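Local coordinates for protein archaemetzincin (Archaeoglobus fulgidus, PDB 3ZVS) that is probably a zinc metalloprotease of the metzincin type, carrying one catalytic and one apparently structural zinc ion, whose natural substrate is unknown, at residues Thr14-Phe26 against Tyr107-Gly120. Numbering follows the deposited sequence.
Sequences TVEVLANSLPKIF and YRERVVKEAVHEIG. With ZN (zinc ion), chain D.
Arg108 NH2 donates to a water at 2.9 Å that lies in the guanidinium plane, at its edge, and also accepts from Asn20 ND2 of the facing helix. The same NH2 has a weak, bent bond to Ser21 OG (3.2 Å, N-H...O angle 128°), doubtful because Ser21 is modelled in two conformers; in one of them OG donates to Val17 O of its own helix. The extended Arg108 chain, with CG anti to the backbone N (chi1 -173°), reaches over Val17, whose CG1 lies against one guanidinium face, offset toward its rim. With an alanine here, the water at Asn20 ND2 would probably lose its partner on helix 104-122 and the methyls of Val17 their guanidinium cover. A second water joins Thr14 OG1 to Tyr107 OH, 2.6 Å from each. Segments 14-26 and 107-120 cross at -61°, their axes 10.0 Å apart at closest approach, and the filling is aliphatic. Val17 CG1 meets Val112 CG2, while Leu18 CD2 presses tightly on Ala115 CB (3.5 Å). Leu22 and Val116 run antiparallel alongside each other, CD2 against CG2; Leu22 CD1 meets Ile119 CD1, and Ile25 CD1 rests on Val116 CG2. Phe26 closes the row: Ile119 CG2 makes a CH-pi contact over one ring face, 3.8 Å from the centroid, Ile25 CG2 covers the opposite face, and Val116 O lies at the edge. Leu18 and Phe26 also touch strand 2-7, and Ala115 and Ile119 touch Leu66, so both helices lie against the mixed sheet. Helix 104-122 carries the metzincin HExxH motif; His117 NE2 binds the catalytic zinc ion with His121 and His127. His117 and Glu118, the inferred proton acceptor, make no contact with segment 14-26, which implies a division of chemistry: apolar packing on one side, metal binding on another, with the polar links between the two segments gathered at Arg108 and Tyr107.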
# COMPACT_ATOMS: atom_id res chain seq x y z
N THR A 14 6.96 -4.56 10.27
CA THR A 14 6.56 -3.63 9.19
C THR A 14 5.12 -3.16 9.37
O THR A 14 4.77 -2.00 9.13
CB THR A 14 6.76 -4.32 7.85
OG1 THR A 14 8.12 -4.74 7.75
CG2 THR A 14 6.44 -3.37 6.68
N VAL A 15 4.29 -4.08 9.85
CA VAL A 15 2.95 -3.71 10.20
C VAL A 15 2.95 -2.66 11.31
O VAL A 15 2.15 -1.71 11.26
CB VAL A 15 2.14 -4.97 10.62
CG1 VAL A 15 0.77 -4.57 11.19
CG2 VAL A 15 2.01 -5.93 9.44
N GLU A 16 3.80 -2.85 12.32
CA GLU A 16 3.93 -1.90 13.41
C GLU A 16 4.33 -0.52 12.90
O GLU A 16 3.83 0.48 13.39
CB GLU A 16 4.98 -2.38 14.42
CG GLU A 16 4.55 -3.55 15.29
CD GLU A 16 5.71 -4.18 16.12
OE1 GLU A 16 6.90 -3.78 16.00
OE2 GLU A 16 5.40 -5.11 16.91
N VAL A 17 5.22 -0.46 11.91
CA VAL A 17 5.57 0.82 11.28
C VAL A 17 4.33 1.55 10.82
O VAL A 17 4.16 2.76 11.08
CB VAL A 17 6.51 0.62 10.07
CG1 VAL A 17 6.59 1.89 9.19
CG2 VAL A 17 7.88 0.14 10.53
N LEU A 18 3.45 0.84 10.12
CA LEU A 18 2.26 1.47 9.63
C LEU A 18 1.31 1.82 10.74
O LEU A 18 0.71 2.91 10.72
CB LEU A 18 1.59 0.55 8.59
CG LEU A 18 2.44 0.40 7.35
CD1 LEU A 18 1.74 -0.56 6.36
CD2 LEU A 18 2.71 1.72 6.66
N ALA A 19 1.15 0.94 11.74
CA ALA A 19 0.28 1.25 12.87
C ALA A 19 0.74 2.53 13.61
O ALA A 19 -0.10 3.29 14.11
CB ALA A 19 0.16 0.04 13.85
N ASN A 20 2.04 2.77 13.62
CA ASN A 20 2.64 3.90 14.32
C ASN A 20 2.66 5.19 13.50
O ASN A 20 2.72 6.28 14.08
CB ASN A 20 4.09 3.57 14.69
CG ASN A 20 4.20 2.51 15.76
OD1 ASN A 20 3.26 2.26 16.50
ND2 ASN A 20 5.36 1.87 15.83
N SER A 21 2.60 5.10 12.18
CA SER A 21 2.74 6.26 11.30
C SER A 21 1.43 6.76 10.72
O SER A 21 1.21 7.98 10.59
CB SER A 21 3.68 5.94 10.14
OG SER A 21 4.92 5.47 10.60
N LEU A 22 0.54 5.84 10.35
CA LEU A 22 -0.69 6.22 9.67
C LEU A 22 -1.73 7.03 10.45
O LEU A 22 -2.43 7.86 9.85
CB LEU A 22 -1.35 5.00 9.05
CG LEU A 22 -0.61 4.20 7.97
CD1 LEU A 22 -1.46 3.00 7.55
CD2 LEU A 22 -0.25 5.04 6.74
N PRO A 23 -1.85 6.81 11.77
CA PRO A 23 -2.86 7.62 12.49
C PRO A 23 -2.66 9.12 12.34
O PRO A 23 -3.62 9.82 12.05
CB PRO A 23 -2.64 7.18 13.95
CG PRO A 23 -2.12 5.78 13.84
CD PRO A 23 -1.22 5.80 12.63
N LYS A 24 -1.43 9.58 12.48
CA LYS A 24 -1.16 11.01 12.39
C LYS A 24 -1.37 11.52 10.96
O LYS A 24 -1.90 12.60 10.77
CB LYS A 24 0.27 11.28 12.86
CG LYS A 24 0.67 12.73 12.79
CD LYS A 24 2.15 12.88 13.06
CE LYS A 24 2.60 14.31 12.80
NZ LYS A 24 4.02 14.49 13.19
N ILE A 25 -0.95 10.73 9.97
CA ILE A 25 -1.06 11.16 8.58
C ILE A 25 -2.51 11.33 8.12
O ILE A 25 -2.83 12.26 7.38
CB ILE A 25 -0.32 10.14 7.66
CG1 ILE A 25 1.16 10.21 8.00
CG2 ILE A 25 -0.55 10.46 6.19
CD1 ILE A 25 1.99 9.15 7.27
N PHE A 26 -3.39 10.44 8.58
CA PHE A 26 -4.77 10.43 8.12
C PHE A 26 -5.77 10.90 9.17
O PHE A 26 -6.97 10.90 8.91
CB PHE A 26 -5.13 9.03 7.60
CG PHE A 26 -4.48 8.72 6.31
CD1 PHE A 26 -4.91 9.33 5.14
CD2 PHE A 26 -3.41 7.86 6.26
CE1 PHE A 26 -4.32 9.04 3.94
CE2 PHE A 26 -2.79 7.57 5.04
CZ PHE A 26 -3.27 8.19 3.87
N TYR A 107 14.13 1.87 3.96
CA TYR A 107 13.06 0.89 3.76
C TYR A 107 11.80 1.36 4.46
O TYR A 107 10.71 1.36 3.89
CB TYR A 107 13.49 -0.44 4.33
CG TYR A 107 12.45 -1.54 4.14
CD1 TYR A 107 12.15 -2.02 2.88
CD2 TYR A 107 11.83 -2.12 5.24
CE1 TYR A 107 11.21 -3.05 2.74
CE2 TYR A 107 10.90 -3.16 5.09
CZ TYR A 107 10.62 -3.60 3.83
OH TYR A 107 9.71 -4.65 3.63
N ARG A 108 11.94 1.81 5.71
CA ARG A 108 10.81 2.28 6.47
C ARG A 108 10.11 3.44 5.75
O ARG A 108 8.90 3.49 5.65
CB ARG A 108 11.27 2.72 7.86
CG ARG A 108 10.15 3.05 8.75
CD ARG A 108 10.63 3.78 10.00
NE ARG A 108 9.56 3.81 10.99
CZ ARG A 108 8.61 4.73 11.02
NH1 ARG A 108 8.61 5.72 10.14
NH2 ARG A 108 7.65 4.64 11.95
N GLU A 109 10.90 4.39 5.27
CA GLU A 109 10.35 5.55 4.59
C GLU A 109 9.57 5.13 3.34
O GLU A 109 8.48 5.63 3.07
CB GLU A 109 11.51 6.46 4.23
CG GLU A 109 11.06 7.71 3.56
CD GLU A 109 12.20 8.63 3.18
OE1 GLU A 109 13.16 8.18 2.52
OE2 GLU A 109 12.09 9.83 3.49
N ARG A 110 10.12 4.18 2.59
CA ARG A 110 9.45 3.69 1.40
C ARG A 110 8.13 3.00 1.75
O ARG A 110 7.12 3.18 1.07
CB ARG A 110 10.32 2.67 0.70
CG ARG A 110 11.54 3.27 0.01
CD ARG A 110 12.45 2.19 -0.50
NE ARG A 110 13.54 2.74 -1.29
CZ ARG A 110 14.42 2.01 -1.96
NH1 ARG A 110 14.40 0.69 -1.88
NH2 ARG A 110 15.35 2.59 -2.68
N VAL A 111 8.14 2.19 2.81
CA VAL A 111 6.92 1.51 3.22
C VAL A 111 5.81 2.51 3.55
O VAL A 111 4.66 2.35 3.13
CB VAL A 111 7.20 0.59 4.41
CG1 VAL A 111 5.91 0.08 5.01
CG2 VAL A 111 8.08 -0.56 3.99
N VAL A 112 6.13 3.53 4.35
CA VAL A 112 5.13 4.52 4.71
C VAL A 112 4.63 5.26 3.45
O VAL A 112 3.40 5.40 3.26
CB VAL A 112 5.63 5.50 5.77
CG1 VAL A 112 4.57 6.53 6.06
CG2 VAL A 112 6.05 4.76 7.03
N LYS A 113 5.55 5.72 2.59
CA LYS A 113 5.15 6.43 1.36
C LYS A 113 4.16 5.61 0.54
O LYS A 113 3.14 6.12 0.10
CB LYS A 113 6.36 6.74 0.48
CG LYS A 113 7.25 7.86 0.96
CD LYS A 113 8.43 8.03 0.02
CE LYS A 113 9.30 9.20 0.48
NZ LYS A 113 10.51 9.23 -0.36
N GLU A 114 4.48 4.35 0.34
CA GLU A 114 3.68 3.54 -0.56
C GLU A 114 2.35 3.13 0.07
O GLU A 114 1.33 3.02 -0.63
CB GLU A 114 4.51 2.35 -1.06
CG GLU A 114 5.71 2.81 -1.90
CD GLU A 114 5.29 3.56 -3.12
OE1 GLU A 114 4.99 2.87 -4.10
OE2 GLU A 114 5.19 4.80 -3.11
N ALA A 115 2.32 2.94 1.39
CA ALA A 115 1.04 2.74 2.07
C ALA A 115 0.13 3.97 1.97
O ALA A 115 -1.05 3.86 1.68
CB ALA A 115 1.26 2.38 3.56
N VAL A 116 0.70 5.15 2.23
CA VAL A 116 -0.03 6.39 2.13
C VAL A 116 -0.58 6.57 0.72
O VAL A 116 -1.74 6.96 0.55
CB VAL A 116 0.87 7.54 2.54
CG1 VAL A 116 0.23 8.90 2.22
CG2 VAL A 116 1.15 7.49 4.05
N HIS A 117 0.23 6.26 -0.28
CA HIS A 117 -0.19 6.33 -1.69
C HIS A 117 -1.44 5.48 -1.95
O HIS A 117 -2.42 5.90 -2.54
CB HIS A 117 0.98 5.88 -2.56
CG HIS A 117 0.69 5.92 -4.02
ND1 HIS A 117 1.03 7.00 -4.81
CD2 HIS A 117 0.08 5.04 -4.85
CE1 HIS A 117 0.67 6.77 -6.07
NE2 HIS A 117 0.09 5.57 -6.11
N GLU A 118 -1.39 4.22 -1.51
CA GLU A 118 -2.51 3.33 -1.72
C GLU A 118 -3.77 3.82 -1.02
O GLU A 118 -4.86 3.79 -1.56
CB GLU A 118 -2.16 1.90 -1.25
CG GLU A 118 -1.11 1.22 -2.10
CD GLU A 118 -1.41 1.25 -3.57
OE1 GLU A 118 -2.59 1.03 -3.97
OE2 GLU A 118 -0.49 1.51 -4.37
N ILE A 119 -3.64 4.24 0.22
CA ILE A 119 -4.79 4.71 0.97
C ILE A 119 -5.35 5.99 0.31
O ILE A 119 -6.54 6.16 0.23
CB ILE A 119 -4.42 4.92 2.47
CG1 ILE A 119 -4.16 3.58 3.15
CG2 ILE A 119 -5.52 5.65 3.22
CD1 ILE A 119 -3.35 3.73 4.42
N GLY A 120 -4.47 6.85 -0.19
CA GLY A 120 -4.94 8.02 -0.91
C GLY A 120 -5.84 7.64 -2.06
O GLY A 120 -6.85 8.33 -2.29
ZN ZN D . -1.07 4.77 -7.64
O HOH W 1 9.04 -6.14 5.70
O HOH W 2 5.87 7.14 13.54
O HOH W 3 7.88 2.44 13.89